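Local coordinates for acidocalcisomal pyrophosphatase (Trypanosoma brucei brucei, PDB 5C5V), which probably hydrolyses inorganic diphosphate to phosphate with the help of magnesium ions, and holds imidodiphosphoric acid and magnesium in its active site, at residues N153-I158 against F166-G171; N175-D180 against F233-V238; E103-S108 against T162-E167. All coordinates share one frame; numbering follows the deposited sequence.

Contact 1. Residues N153-I158 against F166-G171; sequences NFICEI and FEIATG. With MG (magnesium ion), chain F.
Glu-157 and Phe-166 bring the backbones closest, CA to CA 5.3 Å, where 155-158 and 166-168 run roughly antiparallel, 156° apart. The main polar link comes from the side chain of Glu-157. Its CG lies anti to the carbonyl carbon (chi1 -61°), and the extended chain carries the carboxylate across to the other strand. There OE2 accepts the backbone N of Ile-168 at 2.9 Å. The N-H approaches from above the carboxylate plane. A water bridges the other oxygen, OE1, to the carbonyl O of Phe-166. Both oxygens of this buried carboxylate thus have a partner. Packing is tight beside it: CG1 of Ile-168 lies 3.2 Å from Glu-157 OE2.

Strand 152-156 belongs to a curled mixed sheet, consistent with the beta barrel of soluble pyrophosphatases. A classic beta bulge places Glu-157 and Ile-158 together opposite Tyr-198. The chain turns a corner at Glu-157, next to strand 166-168 of a small antiparallel sheet.

The rest of the interface is apolar or mixed. Ile-155 CD1 meets Ile-168 CD1 at 3.9 Å, the two side chains crossing at about a right angle. Glu-157 O sits 3.3 Å from Phe-166 CB, near the plane of the phenyl ring and at its edge. On the following residue, CG1 of Ile-158 rests 3.7 Å from the carbonyl O of Phe-166.

The CB of Glu-167 points away from 153-158. Its extended side chain reaches the active site, where OE2 binds magnesium at 2.2 Å and also receives Lys-165 NZ. Three waters join OE2 on the metal, and imidodiphosphoric acid supplies the two remaining ligands.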
loop_
_atom_site.group_PDB
_atom_site.type_symbol
_atom_site.label_atom_id
_atom_site.label_comp_id
_atom_site.label_asym_id
_atom_site.label_seq_id
_atom_site.Cartn_x
_atom_site.Cartn_y
_atom_site.Cartn_z
ATOM N N ASN A 153 1.681 17.030 -14.973
ATOM C CA ASN A 153 1.512 17.948 -13.863
ATOM C C ASN A 153 0.049 18.326 -13.694
ATOM O O ASN A 153 -0.633 18.683 -14.657
ATOM C CB ASN A 153 2.370 19.191 -14.041
ATOM C CG ASN A 153 3.753 19.008 -13.469
ATOM O OD1 ASN A 153 3.916 18.366 -12.434
ATOM N ND2 ASN A 153 4.760 19.542 -14.148
ATOM N N PHE A 154 -0.415 18.222 -12.455
ATOM C CA PHE A 154 -1.787 18.522 -12.091
ATOM C C PHE A 154 -1.770 19.716 -11.165
ATOM O O PHE A 154 -1.068 19.717 -10.152
ATOM C CB PHE A 154 -2.445 17.293 -11.425
ATOM C CG PHE A 154 -3.740 17.584 -10.676
ATOM C CD1 PHE A 154 -4.943 17.705 -11.352
ATOM C CD2 PHE A 154 -3.756 17.679 -9.293
ATOM C CE1 PHE A 154 -6.153 17.937 -10.652
ATOM C CE2 PHE A 154 -4.958 17.907 -8.588
ATOM C CZ PHE A 154 -6.151 18.042 -9.269
ATOM N N ILE A 155 -2.514 20.748 -11.525
ATOM C CA ILE A 155 -2.653 21.895 -10.645
ATOM C C ILE A 155 -3.929 21.765 -9.844
ATOM O O ILE A 155 -5.024 21.796 -10.411
ATOM C CB ILE A 155 -2.677 23.215 -11.426
ATOM C CG1 ILE A 155 -1.415 23.335 -12.284
ATOM C CG2 ILE A 155 -2.828 24.396 -10.466
ATOM C CD1 ILE A 155 -1.525 24.368 -13.381
ATOM N N CYS A 156 -3.798 21.601 -8.533
ATOM C CA CYS A 156 -4.976 21.507 -7.686
ATOM C C CYS A 156 -5.564 22.886 -7.400
ATOM O O CYS A 156 -4.921 23.734 -6.789
ATOM C CB CYS A 156 -4.653 20.802 -6.369
ATOM S SG CYS A 156 -6.089 20.660 -5.261
ATOM N N GLU A 157 -6.794 23.089 -7.849
ATOM C CA GLU A 157 -7.564 24.298 -7.566
ATOM C C GLU A 157 -8.469 24.076 -6.348
ATOM O O GLU A 157 -8.626 24.959 -5.500
ATOM C CB GLU A 157 -8.399 24.683 -8.789
ATOM C CG GLU A 157 -7.546 24.992 -10.018
ATOM C CD GLU A 157 -8.325 25.060 -11.330
ATOM O OE1 GLU A 157 -9.286 24.272 -11.520
ATOM O OE2 GLU A 157 -7.949 25.899 -12.188
ATOM N N ILE A 158 -9.071 22.891 -6.269
ATOM C CA ILE A 158 -10.022 22.588 -5.203
ATOM C C ILE A 158 -9.697 21.299 -4.460
ATOM O O ILE A 158 -9.948 20.194 -4.953
ATOM C CB ILE A 158 -11.441 22.508 -5.762
ATOM C CG1 ILE A 158 -11.784 23.832 -6.446
ATOM C CG2 ILE A 158 -12.451 22.170 -4.650
ATOM C CD1 ILE A 158 -13.139 23.827 -7.088
ATOM N N PHE A 166 -12.114 27.603 -6.325
ATOM C CA PHE A 166 -10.967 28.285 -6.879
ATOM C C PHE A 166 -10.760 27.834 -8.324
ATOM O O PHE A 166 -11.166 26.733 -8.693
ATOM C CB PHE A 166 -9.730 28.015 -6.041
ATOM C CG PHE A 166 -9.824 28.550 -4.646
ATOM C CD1 PHE A 166 -9.949 27.691 -3.564
ATOM C CD2 PHE A 166 -9.806 29.910 -4.415
ATOM C CE1 PHE A 166 -10.035 28.185 -2.280
ATOM C CE2 PHE A 166 -9.883 30.413 -3.135
ATOM C CZ PHE A 166 -10.009 29.553 -2.060
ATOM N N GLU A 167 -10.157 28.715 -9.121
ATOM C CA GLU A 167 -9.949 28.544 -10.553
ATOM C C GLU A 167 -8.701 29.321 -10.963
ATOM O O GLU A 167 -8.431 30.399 -10.434
ATOM C CB GLU A 167 -11.130 29.083 -11.368
ATOM C CG GLU A 167 -12.336 28.176 -11.493
ATOM C CD GLU A 167 -13.420 28.762 -12.410
ATOM O OE1 GLU A 167 -13.201 29.860 -12.985
ATOM O OE2 GLU A 167 -14.499 28.120 -12.548
ATOM N N ILE A 168 -7.954 28.791 -11.920
ATOM C CA ILE A 168 -6.950 29.585 -12.599
ATOM C C ILE A 168 -7.658 30.744 -13.294
ATOM O O ILE A 168 -8.618 30.517 -14.028
ATOM C CB ILE A 168 -6.172 28.754 -13.626
ATOM C CG1 ILE A 168 -5.372 27.655 -12.912
ATOM C CG2 ILE A 168 -5.294 29.650 -14.458
ATOM C CD1 ILE A 168 -4.605 26.748 -13.847
ATOM N N ALA A 169 -7.242 31.976 -13.010
ATOM C CA ALA A 169 -7.869 33.141 -13.630
ATOM C C ALA A 169 -7.318 33.335 -15.048
ATOM O O ALA A 169 -6.280 33.981 -15.260
ATOM C CB ALA A 169 -7.655 34.388 -12.789
ATOM N N THR A 170 -8.028 32.779 -16.021
ATOM C CA THR A 170 -7.578 32.791 -17.403
ATOM C C THR A 170 -7.577 34.203 -17.969
ATOM O O THR A 170 -6.965 34.475 -18.997
ATOM C CB THR A 170 -8.465 31.884 -18.268
ATOM O OG1 THR A 170 -9.833 32.302 -18.136
ATOM C CG2 THR A 170 -8.357 30.444 -17.788
ATOM N N GLY A 171 -8.264 35.107 -17.287
ATOM C CA GLY A 171 -8.425 36.456 -17.795
ATOM C C GLY A 171 -7.402 37.442 -17.272
ATOM O O GLY A 171 -7.353 38.569 -17.729
HETATM MG MG MG F . -15.837 27.603 -14.242
HETATM O O HOH W 1 -11.773 24.877 -10.266
HETATM O O HOH W 2 -14.522 29.026 -15.329
HETATM O O HOH W 3 -17.101 27.663 -15.932
HETATM O O HOH W 4 -17.115 29.175 -13.970
#

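Contact 2. Residues N175-D180 against F233-V238; sequences NPIKQD and FKVGQV
Ile-177 packs on the two central residues, Val-235 and Gly-236, of a type II beta turn that runs from Lys-234 to Gln-237. The turn leads into strand 238-251 of the curled main sheet, while Ile-177 lies on strand 177-182 of the small antiparallel sheet. Lys-234 opens the turn, and its carbonyl O accepts Gln-237 N at 3.1 Å. At Val-235 the contact is loose: CG1 stands 4.4 Å from Ile-177 CG2. Val-235 also touches Pro-159.

Gly-236 takes the third position with a positive phi of 86°, as is usual for glycine in this kind of turn. Its CA is met by Ile-177 CD1 at 3.7 Å. With CG1 anti to the carbonyl carbon (chi1 -77°) and the chain extended beyond it, CD1 of Ile-177 reaches the backbone of the turn. The Gly-236 carbonyl is hydrogen-bonded to Tyr-113 OH.

Gln-237 points its CB away from 175-180 and uses its amide to brace the turn. Its OE1 accepts Lys-234 N at 2.8 Å, with a nearly straight N-H...O angle of 173° and the donor tilted slightly from the carbonyl plane.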
loop_
_atom_site.group_PDB
_atom_site.type_symbol
_atom_site.label_atom_id
_atom_site.label_comp_id
_atom_site.label_asym_id
_atom_site.label_seq_id
_atom_site.Cartn_x
_atom_site.Cartn_y
_atom_site.Cartn_z
ATOM N N ASN A 175 -2.102 34.669 -14.775
ATOM C CA ASN A 175 -3.139 33.682 -14.494
ATOM C C ASN A 175 -3.092 33.123 -13.075
ATOM O O ASN A 175 -3.036 31.915 -12.873
ATOM C CB ASN A 175 -3.051 32.541 -15.504
ATOM C CG ASN A 175 -2.938 33.039 -16.920
ATOM O OD1 ASN A 175 -1.917 32.850 -17.566
ATOM N ND2 ASN A 175 -3.976 33.697 -17.405
ATOM N N PRO A 176 -3.092 34.015 -12.085
ATOM C CA PRO A 176 -3.111 33.544 -10.708
ATOM C C PRO A 176 -4.380 32.750 -10.417
ATOM O O PRO A 176 -5.362 32.853 -11.155
ATOM C CB PRO A 176 -3.074 34.840 -9.899
ATOM C CG PRO A 176 -3.677 35.866 -10.813
ATOM C CD PRO A 176 -3.170 35.484 -12.168
ATOM N N ILE A 177 -4.357 31.953 -9.359
ATOM C CA ILE A 177 -5.580 31.298 -8.934
ATOM C C ILE A 177 -6.425 32.261 -8.116
ATOM O O ILE A 177 -5.931 32.981 -7.250
ATOM C CB ILE A 177 -5.291 30.043 -8.140
ATOM C CG1 ILE A 177 -4.889 28.930 -9.108
ATOM C CG2 ILE A 177 -6.521 29.632 -7.357
ATOM C CD1 ILE A 177 -4.343 27.692 -8.422
ATOM N N LYS A 178 -7.708 32.288 -8.432
ATOM C CA LYS A 178 -8.660 33.085 -7.681
ATOM C C LYS A 178 -9.919 32.275 -7.384
ATOM O O LYS A 178 -10.103 31.161 -7.900
ATOM C CB LYS A 178 -9.021 34.355 -8.445
ATOM C CG LYS A 178 -9.917 34.112 -9.638
ATOM C CD LYS A 178 -10.225 35.425 -10.345
ATOM C CE LYS A 178 -11.367 35.284 -11.337
ATOM N NZ LYS A 178 -12.146 36.555 -11.450
ATOM N N GLN A 179 -10.776 32.825 -6.534
ATOM C CA GLN A 179 -12.068 32.205 -6.327
ATOM C C GLN A 179 -13.034 32.717 -7.391
ATOM O O GLN A 179 -13.157 33.924 -7.616
ATOM C CB GLN A 179 -12.598 32.477 -4.918
ATOM C CG GLN A 179 -13.767 31.581 -4.546
ATOM C CD GLN A 179 -14.080 31.586 -3.062
ATOM O OE1 GLN A 179 -13.375 32.200 -2.262
ATOM N NE2 GLN A 179 -15.156 30.904 -2.691
ATOM N N ASP A 180 -13.695 31.788 -8.066
ATOM C CA ASP A 180 -14.727 32.130 -9.025
ATOM C C ASP A 180 -15.828 32.950 -8.342
ATOM O O ASP A 180 -16.062 32.816 -7.137
ATOM C CB ASP A 180 -15.291 30.854 -9.652
ATOM C CG ASP A 180 -16.144 31.126 -10.862
ATOM O OD1 ASP A 180 -16.075 32.249 -11.416
ATOM O OD2 ASP A 180 -16.887 30.206 -11.268
ATOM N N PHE A 233 -4.788 17.623 -1.195
ATOM C CA PHE A 233 -3.766 18.586 -1.612
ATOM C C PHE A 233 -4.090 19.981 -1.092
ATOM O O PHE A 233 -5.218 20.242 -0.649
ATOM C CB PHE A 233 -3.643 18.629 -3.130
ATOM C CG PHE A 233 -3.150 17.344 -3.744
ATOM C CD1 PHE A 233 -2.329 16.483 -3.035
ATOM C CD2 PHE A 233 -3.481 17.015 -5.040
ATOM C CE1 PHE A 233 -1.866 15.300 -3.609
ATOM C CE2 PHE A 233 -3.019 15.845 -5.613
ATOM C CZ PHE A 233 -2.214 14.991 -4.891
ATOM N N LYS A 234 -3.093 20.860 -1.111
ATOM C CA LYS A 234 -3.297 22.276 -0.837
ATOM C C LYS A 234 -3.816 23.003 -2.080
ATOM O O LYS A 234 -3.596 22.559 -3.208
ATOM C CB LYS A 234 -1.990 22.925 -0.368
ATOM C CG LYS A 234 -1.744 22.871 1.122
ATOM C CD LYS A 234 -1.896 21.468 1.673
ATOM C CE LYS A 234 -1.707 21.450 3.209
ATOM N NZ LYS A 234 -2.057 20.123 3.851
ATOM N N VAL A 235 -4.498 24.124 -1.882
ATOM C CA VAL A 235 -4.904 24.959 -3.010
ATOM C C VAL A 235 -3.678 25.445 -3.769
ATOM O O VAL A 235 -2.751 25.997 -3.174
ATOM C CB VAL A 235 -5.733 26.170 -2.572
ATOM C CG1 VAL A 235 -5.939 27.125 -3.761
ATOM C CG2 VAL A 235 -7.070 25.714 -2.005
ATOM N N GLY A 236 -3.663 25.205 -5.078
ATOM C CA GLY A 236 -2.552 25.634 -5.904
ATOM C C GLY A 236 -1.392 24.651 -5.955
ATOM O O GLY A 236 -0.443 24.848 -6.721
ATOM N N GLN A 237 -1.444 23.612 -5.120
ATOM C CA GLN A 237 -0.397 22.593 -5.103
ATOM C C GLN A 237 -0.306 21.871 -6.455
ATOM O O GLN A 237 -1.322 21.553 -7.068
ATOM C CB GLN A 237 -0.643 21.583 -3.971
ATOM C CG GLN A 237 0.328 20.411 -3.983
ATOM C CD GLN A 237 0.215 19.523 -2.753
ATOM O OE1 GLN A 237 -0.560 19.798 -1.825
ATOM N NE2 GLN A 237 1.009 18.459 -2.726
ATOM N N VAL A 238 0.915 21.637 -6.923
ATOM C CA VAL A 238 1.139 20.977 -8.203
ATOM C C VAL A 238 1.838 19.653 -7.970
ATOM O O VAL A 238 2.842 19.599 -7.272
ATOM C CB VAL A 238 2.009 21.854 -9.157
ATOM C CG1 VAL A 238 2.169 21.173 -10.510
ATOM C CG2 VAL A 238 1.408 23.256 -9.312
#

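Contact 3. Residues E103-S108 against T162-E167; sequences EMYTPS and TRAKFE. With MG (magnesium ion), chain F; 2PN (imidodiphosphoric acid), chain C.
Met-104 and Tyr-105 touch Ala-164 and Phe-166 through apolar groups alone. The extended Met-104 chain crosses the Phe-166 side chain at about a right angle, and its CE comes within 3.6 Å of Phe-166 CZ. With CG anti to the backbone N (chi1 -164°), the terminal methyl CE is carried to the CZ and CE1 end of the phenyl ring. Tyr-105 offers an edge: Ala-164 CB lies in the plane of the ring, 3.8 Å from CE1. Met-104 CG covers one face of the same ring, 3.8 Å above its centre. The methionine thus packs against both aromatic rings.

Hydrogen bonds shape the 103-108 side. Glu-103 to Thr-106 is a type II beta turn, and Glu-103 O accepts both Thr-106 N and Thr-106 OG1. Thr-106 OG1 to Glu-103 O is 2.6 Å, in the carbonyl plane on a lone pair. Ser-108 OG accepts Glu-103 N and is also bonded to Thr-106 OG1.

Ionic contacts belong to the 162-167 side. Lys-165, centre of an inverse gamma turn, sends a chain bent at chi2 (-73°) into the ligand pocket. Its NZ meets the anti lone pair of Glu-167 OE2 at 2.8 Å in a salt bridge, and it stands 3.0 Å from N1 of imidodiphosphoric acid. The ligand chelates the magnesium through O1 at 2.1 Å and O4 at 2.4 Å. Arg-187, Tyr-198, Tyr-296 and Lys-297 hold it further by hydrogen bonds.

The turn lies between strands 94-101 and 110-117. It packs beside the start of strand 166-168, where Phe-166 also rests on Ile-177 and Gln-179 of the adjacent strand 177-182.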
loop_
_atom_site.group_PDB
_atom_site.type_symbol
_atom_site.label_atom_id
_atom_site.label_comp_id
_atom_site.label_asym_id
_atom_site.label_seq_id
_atom_site.Cartn_x
_atom_site.Cartn_y
_atom_site.Cartn_z
ATOM N N GLU A 103 -7.351 38.475 1.073
ATOM C CA GLU A 103 -7.726 37.585 2.174
ATOM C C GLU A 103 -8.605 36.429 1.683
ATOM O O GLU A 103 -9.554 36.637 0.925
ATOM C CB GLU A 103 -8.456 38.373 3.265
ATOM C CG GLU A 103 -9.284 37.518 4.200
ATOM C CD GLU A 103 -10.183 38.340 5.123
ATOM O OE1 GLU A 103 -10.115 39.594 5.068
ATOM O OE2 GLU A 103 -10.945 37.731 5.920
ATOM N N MET A 104 -8.285 35.215 2.111
ATOM C CA MET A 104 -8.943 34.030 1.568
ATOM C C MET A 104 -10.455 34.079 1.738
ATOM O O MET A 104 -10.954 34.519 2.768
ATOM C CB MET A 104 -8.398 32.762 2.219
ATOM C CG MET A 104 -8.745 31.496 1.450
ATOM S SD MET A 104 -7.874 30.063 2.114
ATOM C CE MET A 104 -8.440 28.754 1.027
ATOM N N TYR A 105 -11.161 33.622 0.707
ATOM C CA TYR A 105 -12.629 33.583 0.666
ATOM C C TYR A 105 -13.261 34.945 0.396
ATOM O O TYR A 105 -14.485 35.070 0.414
ATOM C CB TYR A 105 -13.196 33.007 1.964
ATOM C CG TYR A 105 -12.661 31.637 2.290
ATOM C CD1 TYR A 105 -12.690 30.618 1.346
ATOM C CD2 TYR A 105 -12.112 31.366 3.536
ATOM C CE1 TYR A 105 -12.199 29.357 1.639
ATOM C CE2 TYR A 105 -11.618 30.106 3.843
ATOM C CZ TYR A 105 -11.664 29.112 2.890
ATOM O OH TYR A 105 -11.169 27.873 3.195
ATOM N N THR A 106 -12.435 35.951 0.137
ATOM C CA THR A 106 -12.929 37.233 -0.344
ATOM C C THR A 106 -12.463 37.384 -1.779
ATOM O O THR A 106 -11.604 36.631 -2.228
ATOM C CB THR A 106 -12.435 38.422 0.495
ATOM O OG1 THR A 106 -11.056 38.687 0.197
ATOM C CG2 THR A 106 -12.591 38.118 1.970
ATOM N N PRO A 107 -13.031 38.348 -2.508
ATOM C CA PRO A 107 -12.710 38.495 -3.932
ATOM C C PRO A 107 -11.272 38.919 -4.207
ATOM O O PRO A 107 -10.833 38.841 -5.360
ATOM C CB PRO A 107 -13.680 39.588 -4.395
ATOM C CG PRO A 107 -14.779 39.594 -3.376
ATOM C CD PRO A 107 -14.109 39.256 -2.082
ATOM N N SER A 108 -10.552 39.364 -3.184
ATOM C CA SER A 108 -9.208 39.899 -3.393
ATOM C C SER A 108 -8.153 38.798 -3.387
ATOM O O SER A 108 -7.036 38.988 -3.867
ATOM C CB SER A 108 -8.870 40.950 -2.333
ATOM O OG SER A 108 -8.797 40.363 -1.044
ATOM N N THR A 162 -13.398 19.945 0.129
ATOM C CA THR A 162 -13.683 21.369 0.265
ATOM C C THR A 162 -14.667 21.804 -0.813
ATOM O O THR A 162 -14.987 21.024 -1.712
ATOM C CB THR A 162 -12.388 22.216 0.193
ATOM O OG1 THR A 162 -11.850 22.197 -1.138
ATOM C CG2 THR A 162 -11.358 21.669 1.180
ATOM N N ARG A 163 -15.146 23.041 -0.727
ATOM C CA ARG A 163 -16.121 23.511 -1.704
ATOM C C ARG A 163 -15.954 24.970 -2.173
ATOM O O ARG A 163 -16.783 25.463 -2.941
ATOM C CB ARG A 163 -17.524 23.326 -1.141
ATOM C CG ARG A 163 -17.832 24.183 0.067
ATOM C CD ARG A 163 -19.263 23.914 0.537
ATOM N NE ARG A 163 -19.416 22.566 1.079
ATOM C CZ ARG A 163 -20.589 21.982 1.306
ATOM N NH1 ARG A 163 -21.713 22.631 1.030
ATOM N NH2 ARG A 163 -20.648 20.748 1.806
ATOM N N ALA A 164 -14.893 25.649 -1.739
ATOM C CA ALA A 164 -14.555 26.962 -2.315
ATOM C C ALA A 164 -14.073 26.730 -3.738
ATOM O O ALA A 164 -13.133 25.973 -3.951
ATOM C CB ALA A 164 -13.499 27.683 -1.496
ATOM N N LYS A 165 -14.751 27.334 -4.710
ATOM C CA LYS A 165 -14.468 27.054 -6.111
ATOM C C LYS A 165 -13.349 27.946 -6.666
ATOM O O LYS A 165 -13.600 28.917 -7.376
ATOM C CB LYS A 165 -15.739 27.205 -6.944
ATOM C CG LYS A 165 -15.900 26.164 -8.045
ATOM C CD LYS A 165 -14.952 26.383 -9.204
ATOM C CE LYS A 165 -15.149 25.347 -10.309
ATOM N NZ LYS A 165 -14.179 25.523 -11.447
ATOM N N PHE A 166 -12.114 27.603 -6.325
ATOM C CA PHE A 166 -10.967 28.285 -6.879
ATOM C C PHE A 166 -10.760 27.834 -8.324
ATOM O O PHE A 166 -11.166 26.733 -8.693
ATOM C CB PHE A 166 -9.730 28.015 -6.041
ATOM C CG PHE A 166 -9.824 28.550 -4.646
ATOM C CD1 PHE A 166 -9.949 27.691 -3.564
ATOM C CD2 PHE A 166 -9.806 29.910 -4.415
ATOM C CE1 PHE A 166 -10.035 28.185 -2.280
ATOM C CE2 PHE A 166 -9.883 30.413 -3.135
ATOM C CZ PHE A 166 -10.009 29.553 -2.060
ATOM N N GLU A 167 -10.157 28.715 -9.121
ATOM C CA GLU A 167 -9.949 28.544 -10.553
ATOM C C GLU A 167 -8.701 29.321 -10.963
ATOM O O GLU A 167 -8.431 30.399 -10.434
ATOM C CB GLU A 167 -11.130 29.083 -11.368
ATOM C CG GLU A 167 -12.336 28.176 -11.493
ATOM C CD GLU A 167 -13.420 28.762 -12.410
ATOM O OE1 GLU A 167 -13.201 29.860 -12.985
ATOM O OE2 GLU A 167 -14.499 28.120 -12.548
HETATM MG MG MG F . -15.837 27.603 -14.242
HETATM P P1 2PN C . -17.516 24.813 -13.557
HETATM O O1 2PN C . -17.383 26.353 -13.439
HETATM O O2 2PN C . -18.147 24.483 -14.937
HETATM O O3 2PN C . -18.345 24.281 -12.354
HETATM N N1 2PN C . -16.033 24.139 -13.420
HETATM P P2 2PN C . -14.854 24.243 -14.553
HETATM O O4 2PN C . -14.581 25.742 -14.935
HETATM O O5 2PN C . -15.354 23.508 -15.782
HETATM O O6 2PN C . -13.620 23.635 -14.048
HETATM O O HOH W 2 -14.522 29.026 -15.329
HETATM O O HOH W 3 -17.101 27.663 -15.932
HETATM O O HOH W 4 -17.115 29.175 -13.970
#

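From the N terminus, 103-108 comes first, and contact 3 closes the long loop from there to 162-167. Contact 1 opens at 153-158, inside that loop, and closes a much shorter one on the same stretch, sharing Phe-166 and Glu-167. The two meet at the same magnesium. Contact 2 follows in series, closing a second long loop from 175-180 to 233-238. Probable backbone hydrogen bonds join contacts 1 and 2 on both sides: Cys-156 O with Gly-236 N, and Lys-178 O with Glu-167 N. Together the three tie the small sheet of strands 166-168 and 177-182 to the main curled sheet and to the turn after strand 94-101.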